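Local structure of glucose-1-phosphate thymidylyltransferase (Bacillus anthracis, 4ECM) at residues N46-P51 with Y55-H60; V62-Q67 with N133-D138; S238-D243 with N254-D259. The protein probably catalyses the transfer of a thymidylyl group from dTTP to glucose 1-phosphate, giving dTDP-glucose and pyrophosphate, a step of dTDP-L-rhamnose synthesis. One frame throughout, in Å; residues are numbered along the deposited sequence.

Overall arrangement
Following the chain from the N terminus, contact 1 comes first: it closes a very short turn, bringing the loop 46-51 against the start of helix 57-67. Contact 2 takes the far half of that helix and joins it, across 65 intervening residues, to strand 133-135 and the loop after it. Contact 3 closes a shorter excursion of ten residues, from strand 241-243 through helix 247-256 to its end. The three follow one another without nesting or crossing. They meet in space, however: strands 133-135 and 241-243 pair antiparallel, I134 packs on M57 and H60, and N254 reaches P51, so ligand-binding loop, helices and two-stranded sheet form one continuous region.

Contact 1. Residues N46-P51 with Y55-H60; sequences NKHLLP and YPMIYH. With DAU (2'deoxy-thymidine-5'-diphospho-alpha-D-glucose), chain B; POP (pyrophosphate 2-), chain C.
M57 and I58, at the start of helix 57-67, close on H48 and L50 through two backbone bonds: I58 N gives its hydrogen to H48 O at 2.9 Å, and M57 N to L50 O at 2.7 Å. This is the tight part. P51 and P56 form an antiparallel non-hydrogen-bonded pair beside it, their side chains diverging. M57 runs back along the loop with CG anti to its backbone N (chi1 -178°) and bends at the last torsion, which lays CE against K47 O at 3.3 Å and beside K47 CG. L49 and I58 lie side by side, pointing the same way, with L49 CD2 3.8 Å from I58 CG2; helix 82-89 packs on both.

Toward the bound ligands the fit between the segments is looser. M57 SD stands 4.9 Å from the centroid of the H48 ring, 58° off its normal, an oblique approach. N46 OD1 accepts from H48 N, an Asx turn, and from H48 ND1, which steadies the ring with NE2 toward O3'. H48 NE2 meets O3' of the nucleotide sugar edge-on in a hydrogen bond of 2.5 Å, and K47 NZ hydrogen-bonds to pyrophosphate O4, modelled at a doubtfully short 2.4 Å. K47 NZ also forms a salt bridge with D132. The helix start thus fixes the loop backbone by main-chain bonds, leaving the polar ends of K47 and H48 to hold both products.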
loop_
_atom_site.group_PDB
_atom_site.type_symbol
_atom_site.label_atom_id
_atom_site.label_comp_id
_atom_site.label_asym_id
_atom_site.label_seq_id
_atom_site.Cartn_x
_atom_site.Cartn_y
_atom_site.Cartn_z
ATOM N N ASN A 46 -6.300 -8.586 -5.345
ATOM C CA ASN A 46 -7.123 -8.190 -6.495
ATOM C C ASN A 46 -6.945 -9.353 -7.455
ATOM O O ASN A 46 -5.819 -9.733 -7.767
ATOM C CB ASN A 46 -6.683 -6.874 -7.136
ATOM C CG ASN A 46 -7.544 -6.496 -8.354
ATOM O OD1 ASN A 46 -7.314 -6.962 -9.472
ATOM N ND2 ASN A 46 -8.524 -5.630 -8.134
ATOM N N LYS A 47 -8.050 -9.939 -7.891
ATOM C CA LYS A 47 -8.004 -11.161 -8.703
ATOM C C LYS A 47 -7.072 -11.103 -9.906
ATOM O O LYS A 47 -6.330 -12.029 -10.143
ATOM C CB LYS A 47 -9.428 -11.501 -9.165
ATOM C CG LYS A 47 -9.506 -12.560 -10.240
ATOM C CD LYS A 47 -10.935 -13.002 -10.545
ATOM C CE LYS A 47 -11.815 -11.896 -11.041
ATOM N NZ LYS A 47 -13.087 -12.436 -11.638
ATOM N N HIS A 48 -7.068 -9.969 -10.600
ATOM C CA HIS A 48 -6.314 -9.809 -11.818
ATOM C C HIS A 48 -4.824 -9.652 -11.617
ATOM O O HIS A 48 -4.101 -9.503 -12.585
ATOM C CB HIS A 48 -6.900 -8.657 -12.634
ATOM C CG HIS A 48 -8.386 -8.742 -12.753
ATOM N ND1 HIS A 48 -9.236 -8.041 -11.924
ATOM C CD2 HIS A 48 -9.173 -9.521 -13.531
ATOM C CE1 HIS A 48 -10.485 -8.362 -12.217
ATOM N NE2 HIS A 48 -10.473 -9.251 -13.195
ATOM N N LEU A 49 -4.372 -9.677 -10.370
ATOM C CA LEU A 49 -2.959 -9.640 -10.087
ATOM C C LEU A 49 -2.499 -11.001 -9.543
ATOM O O LEU A 49 -1.330 -11.164 -9.181
ATOM C CB LEU A 49 -2.611 -8.522 -9.112
ATOM C CG LEU A 49 -2.972 -7.119 -9.595
ATOM C CD1 LEU A 49 -2.555 -6.069 -8.534
ATOM C CD2 LEU A 49 -2.330 -6.811 -10.973
ATOM N N LEU A 50 -3.413 -11.974 -9.496
ATOM C CA LEU A 50 -3.063 -13.331 -9.076
ATOM C C LEU A 50 -2.344 -14.045 -10.227
ATOM O O LEU A 50 -2.562 -13.745 -11.403
ATOM C CB LEU A 50 -4.312 -14.122 -8.686
ATOM C CG LEU A 50 -5.113 -13.606 -7.484
ATOM C CD1 LEU A 50 -6.322 -14.529 -7.227
ATOM C CD2 LEU A 50 -4.242 -13.506 -6.234
ATOM N N PRO A 51 -1.488 -15.002 -9.903
ATOM C CA PRO A 51 -0.776 -15.695 -10.959
ATOM C C PRO A 51 -1.649 -16.537 -11.885
ATOM O O PRO A 51 -2.600 -17.195 -11.428
ATOM C CB PRO A 51 0.150 -16.655 -10.188
ATOM C CG PRO A 51 0.243 -16.109 -8.850
ATOM C CD PRO A 51 -1.024 -15.398 -8.569
ATOM N N TYR A 55 2.916 -15.276 -14.979
ATOM C CA TYR A 55 2.615 -13.859 -15.002
ATOM C C TYR A 55 1.351 -13.582 -14.203
ATOM O O TYR A 55 0.524 -14.477 -14.007
ATOM C CB TYR A 55 2.397 -13.361 -16.435
ATOM C CG TYR A 55 3.554 -13.660 -17.350
ATOM C CD1 TYR A 55 4.717 -12.910 -17.293
ATOM C CD2 TYR A 55 3.498 -14.709 -18.246
ATOM C CE1 TYR A 55 5.782 -13.184 -18.111
ATOM C CE2 TYR A 55 4.551 -14.984 -19.067
ATOM C CZ TYR A 55 5.698 -14.217 -19.002
ATOM O OH TYR A 55 6.766 -14.497 -19.837
ATOM N N PRO A 56 1.200 -12.343 -13.719
ATOM C CA PRO A 56 -0.056 -11.936 -13.109
ATOM C C PRO A 56 -1.135 -12.020 -14.171
ATOM O O PRO A 56 -0.866 -11.729 -15.329
ATOM C CB PRO A 56 0.174 -10.480 -12.737
ATOM C CG PRO A 56 1.593 -10.272 -12.782
ATOM C CD PRO A 56 2.213 -11.289 -13.664
ATOM N N MET A 57 -2.336 -12.404 -13.779
ATOM C CA MET A 57 -3.444 -12.594 -14.703
ATOM C C MET A 57 -3.607 -11.464 -15.725
ATOM O O MET A 57 -3.812 -11.725 -16.899
ATOM C CB MET A 57 -4.737 -12.753 -13.899
ATOM C CG MET A 57 -6.006 -13.013 -14.709
ATOM S SD MET A 57 -7.498 -13.084 -13.669
ATOM C CE MET A 57 -7.073 -14.341 -12.422
ATOM N N ILE A 58 -3.491 -10.220 -15.276
ATOM C CA ILE A 58 -3.738 -9.070 -16.155
ATOM C C ILE A 58 -2.728 -8.915 -17.290
ATOM O O ILE A 58 -3.049 -8.308 -18.319
ATOM C CB ILE A 58 -3.905 -7.758 -15.331
ATOM C CG1 ILE A 58 -4.606 -6.675 -16.162
ATOM C CG2 ILE A 58 -2.586 -7.291 -14.745
ATOM C CD1 ILE A 58 -5.007 -5.486 -15.336
ATOM N N TYR A 59 -1.521 -9.465 -17.126
ATOM C CA TYR A 59 -0.508 -9.376 -18.182
ATOM C C TYR A 59 -0.987 -10.034 -19.465
ATOM O O TYR A 59 -0.610 -9.611 -20.544
ATOM C CB TYR A 59 0.811 -10.040 -17.778
ATOM C CG TYR A 59 1.793 -9.188 -17.002
ATOM C CD1 TYR A 59 1.368 -8.166 -16.164
ATOM C CD2 TYR A 59 3.161 -9.473 -17.040
ATOM C CE1 TYR A 59 2.281 -7.413 -15.428
ATOM C CE2 TYR A 59 4.077 -8.729 -16.303
ATOM C CZ TYR A 59 3.625 -7.704 -15.497
ATOM O OH TYR A 59 4.521 -6.961 -14.780
ATOM N N HIS A 60 -1.794 -11.077 -19.342
ATOM C CA HIS A 60 -2.281 -11.801 -20.515
ATOM C C HIS A 60 -3.114 -10.889 -21.417
ATOM O O HIS A 60 -2.922 -10.886 -22.623
ATOM C CB HIS A 60 -3.068 -13.059 -20.117
ATOM C CG HIS A 60 -2.235 -14.086 -19.420
ATOM N ND1 HIS A 60 -1.689 -15.170 -20.072
ATOM C CD2 HIS A 60 -1.801 -14.163 -18.137
ATOM C CE1 HIS A 60 -0.982 -15.889 -19.215
ATOM N NE2 HIS A 60 -1.023 -15.293 -18.035
HETATM O O6 DAU B . -16.358 -14.828 -18.657
HETATM C C6 DAU B . -17.325 -14.641 -19.693
HETATM C C5 DAU B . -18.623 -14.119 -19.093
HETATM O O5 DAU B . -18.312 -12.927 -18.377
HETATM C C4 DAU B . -19.678 -13.849 -20.170
HETATM O O4 DAU B . -20.053 -15.053 -20.827
HETATM C C3 DAU B . -20.935 -13.198 -19.597
HETATM O O3 DAU B . -21.822 -12.862 -20.686
HETATM C C2 DAU B . -20.515 -11.945 -18.820
HETATM O O2 DAU B . -21.645 -11.343 -18.162
HETATM C C1 DAU B . -19.441 -12.271 -17.788
HETATM O O1 DAU B . -20.007 -13.096 -16.776
HETATM P P2 DAU B . -19.344 -13.171 -15.306
HETATM O O3P DAU B . -18.097 -14.022 -15.324
HETATM O O4P DAU B . -20.463 -13.466 -14.346
HETATM O OPP DAU B . -18.839 -11.651 -15.085
HETATM P P DAU B . -18.069 -11.189 -13.750
HETATM O O1P DAU B . -17.250 -12.345 -13.227
HETATM O O2P DAU B . -19.048 -10.497 -12.873
HETATM O "O5'" DAU B . -17.021 -10.102 -14.315
HETATM C "C5'" DAU B . -15.927 -10.537 -15.096
HETATM C "C4'" DAU B . -14.799 -9.512 -15.219
HETATM O "O4'" DAU B . -15.245 -8.175 -15.432
HETATM C "C3'" DAU B . -13.869 -9.505 -14.025
HETATM O "O3'" DAU B . -12.558 -9.701 -14.562
HETATM C "C2'" DAU B . -13.998 -8.134 -13.407
HETATM C "C1'" DAU B . -14.666 -7.297 -14.488
HETATM N N11 DAU B . -15.803 -6.469 -14.056
HETATM C C61 DAU B . -16.911 -7.117 -13.451
HETATM C C51 DAU B . -17.841 -6.396 -12.729
HETATM C C5A DAU B . -19.075 -7.084 -12.183
HETATM C C21 DAU B . -15.559 -5.123 -13.723
HETATM O O21 DAU B . -14.469 -4.531 -14.234
HETATM N N31 DAU B . -16.453 -4.384 -13.021
HETATM C C41 DAU B . -17.574 -4.953 -12.506
HETATM O O41 DAU B . -18.445 -4.207 -11.790
HETATM P P1 POP C . -16.656 -11.880 -7.831
HETATM O O1 POP C . -17.483 -11.216 -6.761
HETATM O O2 POP C . -15.905 -13.064 -7.282
HETATM O O3 POP C . -17.593 -12.345 -8.912
HETATM O O POP C . -15.600 -10.794 -8.408
HETATM P P2 POP C . -15.414 -10.508 -9.994
HETATM O O4 POP C . -15.261 -11.831 -10.709
HETATM O O5 POP C . -14.165 -9.691 -10.210
HETATM O O6 POP C . -16.625 -9.785 -10.569
#

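Contact 2. Residues V62-Q67 with N133-D138; sequences VYKLKQ and NIFSDD. With DAU (2'deoxy-thymidine-5'-diphospho-alpha-D-glucose), chain B.
K64 carries this contact, its side chain crossing the F135 ring and ending between the carbonyls of F135, last in strand 133-135, and D137 beyond it. On helix 57-67, whose inner face packs on strands 25-30 and 125-130, K64 bends at its second torsion (chi2 -65°), which brings CE over one face of the F135 ring, with CD at the rim near CE1. CE lies 3.9 Å from the ring centroid, 23° off the normal, a CH-pi contact; NZ, 4.6 Å from the same centroid, adds an off-centre cation-pi interaction. NZ then donates to D137 O at 2.8 Å, from well above that carbonyl plane, and to F135 O at 2.9 Å. Two main-chain oxygens therefore share one ammonium group, whose positive charge is probably stabilised by these carbonyl dipoles and the F135 ring face. Q67 NE2 donates to a water that donates to D138 OD1, while a second water donates to D138 OD1 and S136 O and accepts weakly from K64 NZ. At the strand's other end N133 ND2 donates to dTDP-glucose O6 at 3.2 Å. Helix 57-67, lying between parallel strands 25-30 and 72-77 in sequence, belongs to a beta-alpha-beta unit of the Rossmann-like nucleotidyltransferase fold.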
loop_
_atom_site.group_PDB
_atom_site.type_symbol
_atom_site.label_atom_id
_atom_site.label_comp_id
_atom_site.label_asym_id
_atom_site.label_seq_id
_atom_site.Cartn_x
_atom_site.Cartn_y
_atom_site.Cartn_z
ATOM N N VAL A 62 -3.037 -7.588 -21.515
ATOM C CA VAL A 62 -2.143 -6.562 -22.048
ATOM C C VAL A 62 -1.402 -7.111 -23.290
ATOM O O VAL A 62 -1.376 -6.471 -24.334
ATOM C CB VAL A 62 -1.134 -6.084 -20.977
ATOM C CG1 VAL A 62 -0.090 -5.140 -21.583
ATOM C CG2 VAL A 62 -1.877 -5.412 -19.775
ATOM N N TYR A 63 -0.845 -8.318 -23.176
ATOM C CA TYR A 63 -0.104 -8.914 -24.274
ATOM C C TYR A 63 -1.027 -9.170 -25.481
ATOM O O TYR A 63 -0.608 -8.969 -26.616
ATOM C CB TYR A 63 0.569 -10.211 -23.822
ATOM C CG TYR A 63 1.621 -10.753 -24.795
ATOM C CD1 TYR A 63 2.932 -10.273 -24.760
ATOM C CD2 TYR A 63 1.313 -11.746 -25.720
ATOM C CE1 TYR A 63 3.898 -10.756 -25.627
ATOM C CE2 TYR A 63 2.273 -12.237 -26.601
ATOM C CZ TYR A 63 3.564 -11.739 -26.545
ATOM O OH TYR A 63 4.536 -12.208 -27.394
ATOM N N LYS A 64 -2.270 -9.617 -25.239
ATOM C CA LYS A 64 -3.211 -9.842 -26.336
ATOM C C LYS A 64 -3.412 -8.573 -27.159
ATOM O O LYS A 64 -3.417 -8.613 -28.386
ATOM C CB LYS A 64 -4.582 -10.300 -25.829
ATOM C CG LYS A 64 -4.654 -11.699 -25.304
ATOM C CD LYS A 64 -4.397 -12.755 -26.390
ATOM C CE LYS A 64 -4.452 -14.139 -25.771
ATOM N NZ LYS A 64 -3.955 -15.186 -26.660
ATOM N N LEU A 65 -3.606 -7.455 -26.471
ATOM C CA LEU A 65 -3.818 -6.173 -27.137
ATOM C C LEU A 65 -2.531 -5.700 -27.822
ATOM O O LEU A 65 -2.538 -5.295 -28.989
ATOM C CB LEU A 65 -4.345 -5.137 -26.143
ATOM C CG LEU A 65 -5.752 -5.410 -25.596
ATOM C CD1 LEU A 65 -6.052 -4.569 -24.355
ATOM C CD2 LEU A 65 -6.825 -5.203 -26.693
ATOM N N LYS A 66 -1.418 -5.790 -27.121
ATOM C CA LYS A 66 -0.161 -5.356 -27.699
ATOM C C LYS A 66 0.146 -6.104 -29.002
ATOM O O LYS A 66 0.567 -5.492 -29.982
ATOM C CB LYS A 66 1.000 -5.575 -26.751
ATOM C CG LYS A 66 2.313 -5.044 -27.334
ATOM C CD LYS A 66 3.488 -5.489 -26.537
ATOM C CE LYS A 66 4.784 -4.917 -27.111
ATOM N NZ LYS A 66 5.961 -5.411 -26.346
ATOM N N GLN A 67 -0.058 -7.421 -28.994
ATOM C CA GLN A 67 0.174 -8.246 -30.176
ATOM C C GLN A 67 -0.629 -7.795 -31.380
ATOM O O GLN A 67 -0.231 -8.063 -32.509
ATOM C CB GLN A 67 -0.103 -9.720 -29.897
ATOM C CG GLN A 67 0.956 -10.398 -29.029
ATOM C CD GLN A 67 2.359 -10.370 -29.656
ATOM O OE1 GLN A 67 3.127 -9.402 -29.479
ATOM N NE2 GLN A 67 2.712 -11.455 -30.347
ATOM N N ASN A 133 -10.489 -13.335 -18.391
ATOM C CA ASN A 133 -10.626 -14.207 -19.557
ATOM C C ASN A 133 -9.257 -14.541 -20.135
ATOM O O ASN A 133 -8.541 -13.650 -20.643
ATOM C CB ASN A 133 -11.502 -13.576 -20.645
ATOM C CG ASN A 133 -13.008 -13.773 -20.398
ATOM O OD1 ASN A 133 -13.736 -14.127 -21.318
ATOM N ND2 ASN A 133 -13.460 -13.585 -19.153
ATOM N N ILE A 134 -8.891 -15.821 -20.067
ATOM C CA ILE A 134 -7.587 -16.286 -20.538
ATOM C C ILE A 134 -7.832 -17.231 -21.694
ATOM O O ILE A 134 -8.639 -18.155 -21.581
ATOM C CB ILE A 134 -6.814 -17.001 -19.406
ATOM C CG1 ILE A 134 -6.847 -16.156 -18.122
ATOM C CG2 ILE A 134 -5.382 -17.378 -19.856
ATOM C CD1 ILE A 134 -6.210 -14.754 -18.228
ATOM N N PHE A 135 -7.132 -17.005 -22.804
ATOM C CA PHE A 135 -7.346 -17.796 -24.008
ATOM C C PHE A 135 -6.116 -17.837 -24.903
ATOM O O PHE A 135 -5.250 -16.964 -24.809
ATOM C CB PHE A 135 -8.542 -17.227 -24.766
ATOM C CG PHE A 135 -8.415 -15.784 -25.092
ATOM C CD1 PHE A 135 -8.025 -15.375 -26.352
ATOM C CD2 PHE A 135 -8.679 -14.816 -24.133
ATOM C CE1 PHE A 135 -7.901 -14.036 -26.647
ATOM C CE2 PHE A 135 -8.535 -13.482 -24.420
ATOM C CZ PHE A 135 -8.151 -13.085 -25.678
ATOM N N SER A 136 -6.051 -18.846 -25.783
ATOM C CA SER A 136 -4.893 -19.027 -26.684
ATOM C C SER A 136 -4.933 -18.278 -28.027
ATOM O O SER A 136 -3.892 -17.944 -28.570
ATOM C CB SER A 136 -4.657 -20.515 -26.964
ATOM O OG SER A 136 -5.780 -21.116 -27.580
ATOM N N ASP A 137 -6.105 -18.036 -28.588
ATOM C CA ASP A 137 -6.143 -17.360 -29.884
ATOM C C ASP A 137 -5.514 -15.979 -29.886
ATOM O O ASP A 137 -5.610 -15.251 -28.893
ATOM C CB ASP A 137 -7.587 -17.165 -30.345
ATOM C CG ASP A 137 -8.170 -18.380 -31.026
ATOM O OD1 ASP A 137 -7.495 -19.437 -31.128
ATOM O OD2 ASP A 137 -9.321 -18.249 -31.495
ATOM N N ASP A 138 -4.895 -15.622 -31.017
ATOM C CA ASP A 138 -4.443 -14.262 -31.253
ATOM C C ASP A 138 -5.751 -13.531 -31.598
ATOM O O ASP A 138 -6.630 -14.115 -32.207
ATOM C CB ASP A 138 -3.511 -14.138 -32.479
ATOM C CG ASP A 138 -2.166 -14.858 -32.312
ATOM O OD1 ASP A 138 -1.744 -15.110 -31.163
ATOM O OD2 ASP A 138 -1.525 -15.140 -33.361
HETATM O O6 DAU B . -16.358 -14.828 -18.657
HETATM C C6 DAU B . -17.325 -14.641 -19.693
HETATM C C5 DAU B . -18.623 -14.119 -19.093
HETATM O O5 DAU B . -18.312 -12.927 -18.377
HETATM C C4 DAU B . -19.678 -13.849 -20.170
HETATM O O4 DAU B . -20.053 -15.053 -20.827
HETATM C C3 DAU B . -20.935 -13.198 -19.597
HETATM O O3 DAU B . -21.822 -12.862 -20.686
HETATM C C2 DAU B . -20.515 -11.945 -18.820
HETATM O O2 DAU B . -21.645 -11.343 -18.162
HETATM C C1 DAU B . -19.441 -12.271 -17.788
HETATM O O1 DAU B . -20.007 -13.096 -16.776
HETATM P P2 DAU B . -19.344 -13.171 -15.306
HETATM O O3P DAU B . -18.097 -14.022 -15.324
HETATM O O4P DAU B . -20.463 -13.466 -14.346
HETATM O OPP DAU B . -18.839 -11.651 -15.085
HETATM P P DAU B . -18.069 -11.189 -13.750
HETATM O O1P DAU B . -17.250 -12.345 -13.227
HETATM O O2P DAU B . -19.048 -10.497 -12.873
HETATM O "O5'" DAU B . -17.021 -10.102 -14.315
HETATM C "C5'" DAU B . -15.927 -10.537 -15.096
HETATM C "C4'" DAU B . -14.799 -9.512 -15.219
HETATM O "O4'" DAU B . -15.245 -8.175 -15.432
HETATM C "C3'" DAU B . -13.869 -9.505 -14.025
HETATM O "O3'" DAU B . -12.558 -9.701 -14.562
HETATM C "C2'" DAU B . -13.998 -8.134 -13.407
HETATM C "C1'" DAU B . -14.666 -7.297 -14.488
HETATM N N11 DAU B . -15.803 -6.469 -14.056
HETATM C C61 DAU B . -16.911 -7.117 -13.451
HETATM C C51 DAU B . -17.841 -6.396 -12.729
HETATM C C5A DAU B . -19.075 -7.084 -12.183
HETATM C C21 DAU B . -15.559 -5.123 -13.723
HETATM O O21 DAU B . -14.469 -4.531 -14.234
HETATM N N31 DAU B . -16.453 -4.384 -13.021
HETATM C C41 DAU B . -17.574 -4.953 -12.506
HETATM O O41 DAU B . -18.445 -4.207 -11.790
HETATM O O HOH W 1 -1.874 -16.030 -28.719
HETATM O O HOH W 2 0.453 -13.601 -30.333
#

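Contact 3. Residues S238-D243 with N254-D259; sequences SGWWTD and NALARD
L256, in the last turn of helix 247-256, covers one face of the W240 indole, and T242 adds a methyl group beside it. Here, in the nucleotidyltransferase fold, the helix packs by a CH-pi contact on the residue that leads into strand 241-243, which pairs antiparallel with strand 133-135. No hydrogen bond joins the two segments, so the contact rests on apolar surface.

The L256 side chain can be followed outward. CB sits 3.8 Å from the centroid of the six-membered ring, only 6° off the normal, with CH2 and CZ2 its nearest ring atoms. CG leaves CB anti to the carbonyl carbon (chi1 -73°), carrying the branch back across the indole toward the ring fusion. From there CD1 drops to W240 CE3 at 3.7 Å and W240 CD2 at 4.0 Å, and also comes within 4.4 Å of T242 CG2. The two side chains slide past each other in opposite directions, so the leucine lies along the indole and does not prod it end-on.

The tryptophan is turned to receive it: CG stands between the backbone N and the carbonyl carbon (chi1 56°), swinging the ring toward the helix, where I134 and I260 pack on it as well. W241, next in sequence, points the other way and lines the dTDP-glucose pocket, with NE1 hydrogen-bonded to N133 OD1. T242 faces the helix again and also touches S249 and A253, while its OG1 donates to D243 O. At the backbone end of the leucine, across the six-membered ring from the CE3 that CD1 touches, L256 O lies 3.5 Å from W240 CZ2.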
loop_
_atom_site.group_PDB
_atom_site.type_symbol
_atom_site.label_atom_id
_atom_site.label_comp_id
_atom_site.label_asym_id
_atom_site.label_seq_id
_atom_site.Cartn_x
_atom_site.Cartn_y
_atom_site.Cartn_z
ATOM N N SER A 238 -10.905 -20.612 -32.066
ATOM C CA SER A 238 -10.278 -21.894 -32.456
ATOM C C SER A 238 -9.540 -22.689 -31.364
ATOM O O SER A 238 -9.567 -23.916 -31.379
ATOM C CB SER A 238 -9.314 -21.647 -33.612
ATOM O OG SER A 238 -8.409 -20.612 -33.285
ATOM N N GLY A 239 -8.871 -22.005 -30.439
ATOM C CA GLY A 239 -8.121 -22.694 -29.389
ATOM C C GLY A 239 -8.867 -22.756 -28.071
ATOM O O GLY A 239 -10.100 -22.710 -28.049
ATOM N N TRP A 240 -8.128 -22.807 -26.964
ATOM C CA TRP A 240 -8.763 -22.877 -25.670
ATOM C C TRP A 240 -9.089 -21.516 -25.084
ATOM O O TRP A 240 -8.530 -20.475 -25.474
ATOM C CB TRP A 240 -7.915 -23.704 -24.683
ATOM C CG TRP A 240 -6.500 -23.240 -24.491
ATOM C CD1 TRP A 240 -5.385 -23.749 -25.102
ATOM C CD2 TRP A 240 -6.033 -22.214 -23.604
ATOM N NE1 TRP A 240 -4.263 -23.094 -24.667
ATOM C CE2 TRP A 240 -4.629 -22.146 -23.748
ATOM C CE3 TRP A 240 -6.660 -21.345 -22.709
ATOM C CZ2 TRP A 240 -3.846 -21.237 -23.037
ATOM C CZ3 TRP A 240 -5.883 -20.443 -22.002
ATOM C CH2 TRP A 240 -4.489 -20.397 -22.165
ATOM N N TRP A 241 -10.009 -21.557 -24.130
ATOM C CA TRP A 241 -10.493 -20.382 -23.445
ATOM C C TRP A 241 -11.032 -20.763 -22.083
ATOM O O TRP A 241 -11.691 -21.795 -21.921
ATOM C CB TRP A 241 -11.633 -19.739 -24.230
ATOM C CG TRP A 241 -12.349 -18.636 -23.483
ATOM C CD1 TRP A 241 -11.985 -17.326 -23.412
ATOM C CD2 TRP A 241 -13.549 -18.754 -22.712
ATOM N NE1 TRP A 241 -12.876 -16.617 -22.644
ATOM C CE2 TRP A 241 -13.850 -17.464 -22.207
ATOM C CE3 TRP A 241 -14.414 -19.811 -22.420
ATOM C CZ2 TRP A 241 -14.952 -17.214 -21.400
ATOM C CZ3 TRP A 241 -15.531 -19.558 -21.628
ATOM C CH2 TRP A 241 -15.784 -18.266 -21.123
ATOM N N THR A 242 -10.771 -19.920 -21.104
ATOM C CA THR A 242 -11.326 -20.142 -19.796
ATOM C C THR A 242 -11.453 -18.842 -19.038
ATOM O O THR A 242 -10.712 -17.876 -19.277
ATOM C CB THR A 242 -10.446 -21.053 -18.928
ATOM O OG1 THR A 242 -11.132 -21.330 -17.696
ATOM C CG2 THR A 242 -9.088 -20.376 -18.613
ATOM N N ASP A 243 -12.439 -18.787 -18.160
ATOM C CA ASP A 243 -12.526 -17.682 -17.264
ATOM C C ASP A 243 -11.570 -18.088 -16.143
ATOM O O ASP A 243 -11.079 -19.233 -16.070
ATOM C CB ASP A 243 -13.921 -17.522 -16.673
ATOM C CG ASP A 243 -14.260 -18.644 -15.708
ATOM O OD1 ASP A 243 -14.443 -19.769 -16.178
ATOM O OD2 ASP A 243 -14.347 -18.397 -14.494
ATOM N N ASN A 254 -4.212 -21.609 -14.899
ATOM C CA ASN A 254 -2.802 -21.793 -14.568
ATOM C C ASN A 254 -2.156 -22.960 -15.299
ATOM O O ASN A 254 -1.050 -22.807 -15.838
ATOM C CB ASN A 254 -2.564 -21.942 -13.056
ATOM C CG ASN A 254 -2.401 -20.612 -12.375
ATOM O OD1 ASN A 254 -1.279 -20.139 -12.226
ATOM N ND2 ASN A 254 -3.509 -19.966 -12.011
ATOM N N ALA A 255 -2.834 -24.104 -15.327
ATOM C CA ALA A 255 -2.299 -25.284 -16.001
ATOM C C ALA A 255 -2.188 -25.012 -17.502
ATOM O O ALA A 255 -1.168 -25.301 -18.113
ATOM C CB ALA A 255 -3.168 -26.531 -15.740
ATOM N N LEU A 256 -3.239 -24.450 -18.086
ATOM C CA LEU A 256 -3.238 -24.133 -19.512
ATOM C C LEU A 256 -2.166 -23.129 -19.920
ATOM O O LEU A 256 -1.670 -23.174 -21.044
ATOM C CB LEU A 256 -4.606 -23.578 -19.931
ATOM C CG LEU A 256 -5.737 -24.617 -20.007
ATOM C CD1 LEU A 256 -7.133 -23.979 -20.220
ATOM C CD2 LEU A 256 -5.428 -25.620 -21.129
ATOM N N ALA A 257 -1.799 -22.251 -18.986
ATOM C CA ALA A 257 -0.878 -21.159 -19.243
ATOM C C ALA A 257 0.587 -21.444 -19.011
ATOM O O ALA A 257 1.400 -20.552 -19.237
ATOM C CB ALA A 257 -1.282 -19.937 -18.370
ATOM N N ARG A 258 0.938 -22.662 -18.602
ATOM C CA ARG A 258 2.321 -22.970 -18.198
ATOM C C ARG A 258 3.419 -22.524 -19.158
ATOM O O ARG A 258 4.411 -21.965 -18.728
ATOM C CB ARG A 258 2.503 -24.474 -17.938
ATOM C CG ARG A 258 3.891 -24.845 -17.382
ATOM C CD ARG A 258 4.133 -26.361 -17.437
ATOM N NE ARG A 258 4.276 -26.805 -18.818
ATOM C CZ ARG A 258 4.278 -28.074 -19.221
ATOM N NH1 ARG A 258 4.130 -29.058 -18.353
ATOM N NH2 ARG A 258 4.400 -28.355 -20.510
ATOM N N ASP A 259 3.251 -22.776 -20.447
ATOM C CA ASP A 259 4.304 -22.459 -21.416
ATOM C C ASP A 259 4.167 -21.115 -22.099
ATOM O O ASP A 259 4.898 -20.821 -23.047
ATOM C CB ASP A 259 4.394 -23.578 -22.452
ATOM C CG ASP A 259 4.727 -24.923 -21.819
ATOM O OD1 ASP A 259 5.476 -24.959 -20.813
ATOM O OD2 ASP A 259 4.235 -25.948 -22.325
#